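Local coordinates for protein DNA ligase (PDB 3GDE) that probably seals nicks in double-stranded DNA during replication, recombination and repair, spending ATP and passing through an adenylated enzyme intermediate, at residues P334-D346 / L360-A374. Residues are numbered along the deposited sequence; the frame is centred on the assembly and turned at random.
Sequences PLEAHFFDILYHD and LLESAVNESEKIKLA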
loop_
_atom_site.group_PDB
_atom_site.type_symbol
_atom_site.label_atom_id
_atom_site.label_comp_id
_atom_site.label_asym_id
_atom_site.label_seq_id
_atom_site.Cartn_x
_atom_site.Cartn_y
_atom_site.Cartn_z
ATOM N N PRO A 334 16.829 -13.608 14.477
ATOM C CA PRO A 334 17.980 -13.033 13.777
ATOM C C PRO A 334 17.719 -12.833 12.281
ATOM O O PRO A 334 16.888 -13.534 11.695
ATOM C CB PRO A 334 19.078 -14.087 13.981
ATOM C CG PRO A 334 18.658 -14.830 15.221
ATOM C CD PRO A 334 17.166 -14.909 15.083
ATOM N N LEU A 335 18.423 -11.878 11.678
ATOM C CA LEU A 335 18.232 -11.564 10.269
ATOM C C LEU A 335 19.547 -11.393 9.535
ATOM O O LEU A 335 20.573 -11.081 10.141
ATOM C CB LEU A 335 17.414 -10.280 10.107
ATOM C CG LEU A 335 16.035 -10.151 10.754
ATOM C CD1 LEU A 335 15.561 -8.699 10.678
ATOM C CD2 LEU A 335 15.026 -11.087 10.120
ATOM N N GLU A 336 19.506 -11.605 8.220
ATOM C CA GLU A 336 20.572 -11.144 7.339
ATOM C C GLU A 336 19.997 -10.551 6.063
ATOM O O GLU A 336 18.848 -10.819 5.712
ATOM C CB GLU A 336 21.599 -12.236 7.051
ATOM C CG GLU A 336 21.031 -13.559 6.637
ATOM C CD GLU A 336 22.065 -14.653 6.687
ATOM O OE1 GLU A 336 22.401 -15.196 5.619
ATOM O OE2 GLU A 336 22.550 -14.960 7.795
ATOM N N ALA A 337 20.801 -9.724 5.397
ATOM C CA ALA A 337 20.363 -9.000 4.211
ATOM C C ALA A 337 21.204 -9.391 3.008
ATOM O O ALA A 337 22.424 -9.501 3.108
ATOM C CB ALA A 337 20.429 -7.493 4.446
ATOM N N HIS A 338 20.527 -9.615 1.885
ATOM C CA HIS A 338 21.163 -9.948 0.616
ATOM C C HIS A 338 20.767 -8.913 -0.418
ATOM O O HIS A 338 19.597 -8.809 -0.792
ATOM C CB HIS A 338 20.755 -11.344 0.148
ATOM C CG HIS A 338 21.131 -12.435 1.102
ATOM N ND1 HIS A 338 22.051 -13.411 0.789
ATOM C CD2 HIS A 338 20.721 -12.697 2.366
ATOM C CE1 HIS A 338 22.185 -14.232 1.814
ATOM N NE2 HIS A 338 21.395 -13.815 2.786
ATOM N N PHE A 339 21.750 -8.147 -0.870
ATOM C CA PHE A 339 21.523 -7.085 -1.823
ATOM C C PHE A 339 21.736 -7.566 -3.249
ATOM O O PHE A 339 22.640 -8.358 -3.511
ATOM C CB PHE A 339 22.396 -5.869 -1.480
ATOM C CG PHE A 339 22.043 -5.242 -0.162
ATOM C CD1 PHE A 339 20.854 -4.528 -0.013
ATOM C CD2 PHE A 339 22.887 -5.381 0.948
ATOM C CE1 PHE A 339 20.514 -3.957 1.216
ATOM C CE2 PHE A 339 22.556 -4.801 2.184
ATOM C CZ PHE A 339 21.363 -4.091 2.312
ATOM N N PHE A 340 20.868 -7.105 -4.153
ATOM C CA PHE A 340 20.901 -7.513 -5.558
ATOM C C PHE A 340 20.872 -6.352 -6.548
ATOM O O PHE A 340 21.064 -6.555 -7.741
ATOM C CB PHE A 340 19.780 -8.514 -5.875
ATOM C CG PHE A 340 18.382 -8.016 -5.575
ATOM C CD1 PHE A 340 17.699 -7.197 -6.480
ATOM C CD2 PHE A 340 17.722 -8.414 -4.410
ATOM C CE1 PHE A 340 16.397 -6.756 -6.221
ATOM C CE2 PHE A 340 16.417 -7.965 -4.135
ATOM C CZ PHE A 340 15.756 -7.134 -5.051
ATOM N N ASP A 341 20.616 -5.143 -6.060
ATOM C CA ASP A 341 20.636 -3.965 -6.919
ATOM C C ASP A 341 20.944 -2.654 -6.187
ATOM O O ASP A 341 20.911 -2.580 -4.959
ATOM C CB ASP A 341 19.330 -3.846 -7.719
ATOM C CG ASP A 341 19.572 -3.481 -9.170
ATOM O OD1 ASP A 341 20.522 -2.719 -9.457
ATOM O OD2 ASP A 341 18.814 -3.960 -10.030
ATOM N N ILE A 342 21.241 -1.629 -6.975
ATOM C CA ILE A 342 21.617 -0.311 -6.475
ATOM C C ILE A 342 20.964 0.743 -7.380
ATOM O O ILE A 342 21.009 0.635 -8.607
ATOM C CB ILE A 342 23.174 -0.169 -6.393
ATOM C CG1 ILE A 342 23.596 1.222 -5.888
ATOM C CG2 ILE A 342 23.847 -0.559 -7.741
ATOM C CD1 ILE A 342 25.062 1.309 -5.505
ATOM N N LEU A 343 20.325 1.738 -6.770
ATOM C CA LEU A 343 19.531 2.717 -7.522
ATOM C C LEU A 343 20.205 4.080 -7.463
ATOM O O LEU A 343 19.986 4.949 -8.309
ATOM C CB LEU A 343 18.099 2.833 -6.975
ATOM C CG LEU A 343 17.286 1.665 -6.375
ATOM C CD1 LEU A 343 15.788 1.997 -6.427
ATOM C CD2 LEU A 343 17.547 0.312 -7.013
ATOM N N TYR A 344 21.032 4.245 -6.441
ATOM C CA TYR A 344 21.681 5.503 -6.167
ATOM C C TYR A 344 23.084 5.229 -5.674
ATOM O O TYR A 344 23.293 4.432 -4.765
ATOM C CB TYR A 344 20.888 6.265 -5.119
ATOM C CG TYR A 344 21.326 7.689 -4.908
ATOM C CD1 TYR A 344 22.387 7.993 -4.048
ATOM C CD2 TYR A 344 20.670 8.744 -5.557
ATOM C CE1 TYR A 344 22.793 9.309 -3.843
ATOM C CE2 TYR A 344 21.061 10.076 -5.348
ATOM C CZ TYR A 344 22.124 10.343 -4.490
ATOM O OH TYR A 344 22.529 11.638 -4.283
ATOM N N HIS A 345 24.042 5.889 -6.303
ATOM C CA HIS A 345 25.441 5.794 -5.928
ATOM C C HIS A 345 26.045 7.154 -6.237
ATOM O O HIS A 345 26.489 7.415 -7.364
ATOM C CB HIS A 345 26.125 4.672 -6.707
ATOM C CG HIS A 345 27.608 4.621 -6.520
ATOM N ND1 HIS A 345 28.489 5.218 -7.396
ATOM C CD2 HIS A 345 28.365 4.044 -5.557
ATOM C CE1 HIS A 345 29.726 5.011 -6.980
ATOM N NE2 HIS A 345 29.678 4.300 -5.866
ATOM N N ASP A 346 26.015 8.018 -5.223
ATOM C CA ASP A 346 26.246 9.460 -5.371
ATOM C C ASP A 346 25.621 10.027 -6.656
ATOM O O ASP A 346 26.305 10.533 -7.554
ATOM C CB ASP A 346 27.734 9.799 -5.213
ATOM C CG ASP A 346 28.238 9.513 -3.805
ATOM O OD1 ASP A 346 27.662 10.082 -2.841
ATOM O OD2 ASP A 346 29.194 8.714 -3.658
ATOM N N LEU A 360 28.764 -1.499 -9.612
ATOM C CA LEU A 360 28.533 -0.501 -8.570
ATOM C C LEU A 360 28.126 -1.123 -7.249
ATOM O O LEU A 360 28.600 -0.707 -6.198
ATOM C CB LEU A 360 27.459 0.511 -8.999
ATOM C CG LEU A 360 27.820 1.572 -10.040
ATOM C CD1 LEU A 360 26.676 2.561 -10.189
ATOM C CD2 LEU A 360 29.143 2.289 -9.683
ATOM N N LEU A 361 27.229 -2.100 -7.305
ATOM C CA LEU A 361 26.791 -2.806 -6.103
ATOM C C LEU A 361 27.946 -3.556 -5.429
ATOM O O LEU A 361 28.100 -3.502 -4.209
ATOM C CB LEU A 361 25.649 -3.773 -6.434
ATOM C CG LEU A 361 25.133 -4.648 -5.286
ATOM C CD1 LEU A 361 24.368 -3.826 -4.253
ATOM C CD2 LEU A 361 24.285 -5.794 -5.816
ATOM N N GLU A 362 28.749 -4.253 -6.232
ATOM C CA GLU A 362 29.851 -5.063 -5.702
ATOM C C GLU A 362 30.865 -4.230 -4.921
ATOM O O GLU A 362 31.264 -4.608 -3.816
ATOM C CB GLU A 362 30.529 -5.860 -6.820
ATOM C CG GLU A 362 29.683 -7.016 -7.346
ATOM C CD GLU A 362 30.248 -7.644 -8.613
ATOM O OE1 GLU A 362 29.528 -8.450 -9.248
ATOM O OE2 GLU A 362 31.408 -7.336 -8.979
ATOM N N SER A 363 31.248 -3.078 -5.469
ATOM C CA SER A 363 32.214 -2.220 -4.787
ATOM C C SER A 363 31.612 -1.406 -3.627
ATOM O O SER A 363 32.354 -0.781 -2.866
ATOM C CB SER A 363 32.955 -1.321 -5.783
ATOM O OG SER A 363 32.199 -0.177 -6.109
ATOM N N ALA A 364 30.283 -1.445 -3.477
ATOM C CA ALA A 364 29.587 -0.659 -2.456
ATOM C C ALA A 364 29.359 -1.433 -1.168
ATOM O O ALA A 364 29.285 -0.851 -0.077
ATOM C CB ALA A 364 28.271 -0.139 -2.991
ATOM N N VAL A 365 29.230 -2.747 -1.287
ATOM C CA VAL A 365 29.091 -3.575 -0.097
ATOM C C VAL A 365 30.327 -4.438 0.153
ATOM O O VAL A 365 30.909 -5.023 -0.766
ATOM C CB VAL A 365 27.727 -4.355 -0.023
ATOM C CG1 VAL A 365 26.931 -4.205 -1.303
ATOM C CG2 VAL A 365 27.915 -5.822 0.376
ATOM N N ASN A 366 30.727 -4.455 1.414
ATOM C CA ASN A 366 31.781 -5.309 1.908
ATOM C C ASN A 366 31.094 -6.424 2.684
ATOM O O ASN A 366 30.562 -6.202 3.778
ATOM C CB ASN A 366 32.740 -4.485 2.787
ATOM C CG ASN A 366 33.526 -5.339 3.758
ATOM O OD1 ASN A 366 34.506 -5.989 3.383
ATOM N ND2 ASN A 366 33.095 -5.343 5.024
ATOM N N GLU A 367 31.077 -7.613 2.086
ATOM C CA GLU A 367 30.336 -8.752 2.628
ATOM C C GLU A 367 30.779 -9.133 4.039
ATOM O O GLU A 367 31.966 -9.224 4.326
ATOM C CB GLU A 367 30.399 -9.959 1.678
ATOM C CG GLU A 367 29.623 -9.759 0.362
ATOM C CD GLU A 367 29.260 -11.067 -0.344
ATOM O OE1 GLU A 367 29.722 -11.273 -1.486
ATOM O OE2 GLU A 367 28.509 -11.887 0.233
ATOM N N SER A 368 29.801 -9.312 4.915
ATOM C CA SER A 368 30.026 -9.807 6.266
ATOM C C SER A 368 29.085 -10.983 6.537
ATOM O O SER A 368 28.444 -11.499 5.613
ATOM C CB SER A 368 29.822 -8.685 7.289
ATOM O OG SER A 368 28.556 -8.068 7.150
ATOM N N GLU A 369 28.996 -11.414 7.793
ATOM C CA GLU A 369 28.119 -12.537 8.132
ATOM C C GLU A 369 26.643 -12.163 7.981
ATOM O O GLU A 369 25.815 -13.013 7.653
ATOM C CB GLU A 369 28.413 -13.095 9.534
ATOM C CG GLU A 369 28.064 -12.160 10.695
ATOM C CD GLU A 369 27.609 -12.894 11.958
ATOM O OE1 GLU A 369 27.360 -12.207 12.984
ATOM O OE2 GLU A 369 27.488 -14.145 11.928
ATOM N N LYS A 370 26.327 -10.889 8.205
ATOM C CA LYS A 370 24.943 -10.422 8.182
ATOM C C LYS A 370 24.556 -9.616 6.934
ATOM O O LYS A 370 23.374 -9.344 6.728
ATOM C CB LYS A 370 24.611 -9.638 9.457
ATOM C CG LYS A 370 24.631 -10.465 10.737
ATOM C CD LYS A 370 23.739 -9.836 11.811
ATOM C CE LYS A 370 23.998 -10.456 13.182
ATOM N NZ LYS A 370 23.151 -9.853 14.255
ATOM N N ILE A 371 25.544 -9.240 6.118
ATOM C CA ILE A 371 25.304 -8.493 4.870
ATOM C C ILE A 371 25.972 -9.201 3.691
ATOM O O ILE A 371 27.198 -9.321 3.641
ATOM C CB ILE A 371 25.819 -7.003 4.940
ATOM C CG1 ILE A 371 25.139 -6.197 6.064
ATOM C CG2 ILE A 371 25.705 -6.296 3.573
ATOM C CD1 ILE A 371 23.608 -6.068 5.979
ATOM N N LYS A 372 25.163 -9.663 2.741
ATOM C CA LYS A 372 25.679 -10.398 1.592
ATOM C C LYS A 372 25.256 -9.773 0.275
ATOM O O LYS A 372 24.286 -9.021 0.220
ATOM C CB LYS A 372 25.199 -11.854 1.633
ATOM C CG LYS A 372 25.146 -12.482 3.023
ATOM C CD LYS A 372 26.519 -12.924 3.485
ATOM C CE LYS A 372 26.828 -14.348 3.062
ATOM N NZ LYS A 372 27.846 -14.951 3.977
ATOM N N LEU A 373 26.005 -10.089 -0.776
ATOM C CA LEU A 373 25.563 -9.895 -2.146
ATOM C C LEU A 373 24.853 -11.138 -2.652
ATOM O O LEU A 373 25.266 -12.263 -2.355
ATOM C CB LEU A 373 26.750 -9.609 -3.062
ATOM C CG LEU A 373 27.001 -8.187 -3.580
ATOM C CD1 LEU A 373 26.365 -7.139 -2.691
ATOM C CD2 LEU A 373 28.500 -7.936 -3.739
ATOM N N ALA A 374 23.784 -10.934 -3.416
ATOM C CA ALA A 374 23.172 -12.020 -4.159
ATOM C C ALA A 374 24.217 -12.597 -5.111
ATOM O O ALA A 374 24.895 -11.859 -5.832
ATOM C CB ALA A 374 21.952 -11.534 -4.935
HETATM O O HOH W 1 19.986 -10.271 13.505
HETATM O O HOH W 2 23.481 -14.383 -1.319
#
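The imidazole of His338 carries the aliphatic part of Lys372 over one face: CG of Lys372 stands 4.0 Å from the ring centroid of His338, a CH-pi contact displaced toward the rim. The two side chains run alongside each other, and the bends at chi2 and chi3 of Lys372 then lead its ammonium away. At the ring edge, in plane, a water joins ND1 of His338 (2.7 Å) to the carbonyl O of Leu373, while NE2 makes a weak hydrogen bond to OE1 of Glu336. The Phe339 ring instead meets CG2 of Ile371 at its edge, CE2 to CG2 being 3.8 Å; with CG of Phe339 anti to its carbonyl carbon (chi1 -65°), the ring turns its CD2-CE2 edge to that methyl. Farther along, a methyl of Leu360, CD2, sits over one face of the His345 ring.

Strand 335-342 and strand 371-373 pair in parallel, with His338 and Lys372 on one face and Ala337, Phe339, Ile371 and Leu373 on the other. Four nearly straight backbone bonds join them: Ala337 N to Lys370 O, Lys372 N to Ala337 O (2.8 Å), Phe339 N to Lys372 O and Ala374 N to Phe339 O (2.8 Å). Beyond the paired strands, the end of helix 354-364 takes over the contact. CD2 of Leu361 presses on the backbone at Phe340 C (3.5 Å), and CG2 of Ile342 packs against CB of Leu361 (3.9 Å) as the two side chains pass in opposite directions. Arg357 of this helix also forms a salt bridge with OD1 of Asp341.

Strand 296-306 pairs antiparallel with 335-342, and Phe340 and Asp341 both face its Asp299 in a classic beta bulge. Phe340, a predicted ATP-binding residue, points away from 360-374 and touches Arg257, placing this parallel strand pair beside the probable nucleotide pocket of the ATP-grasp adenylation domain.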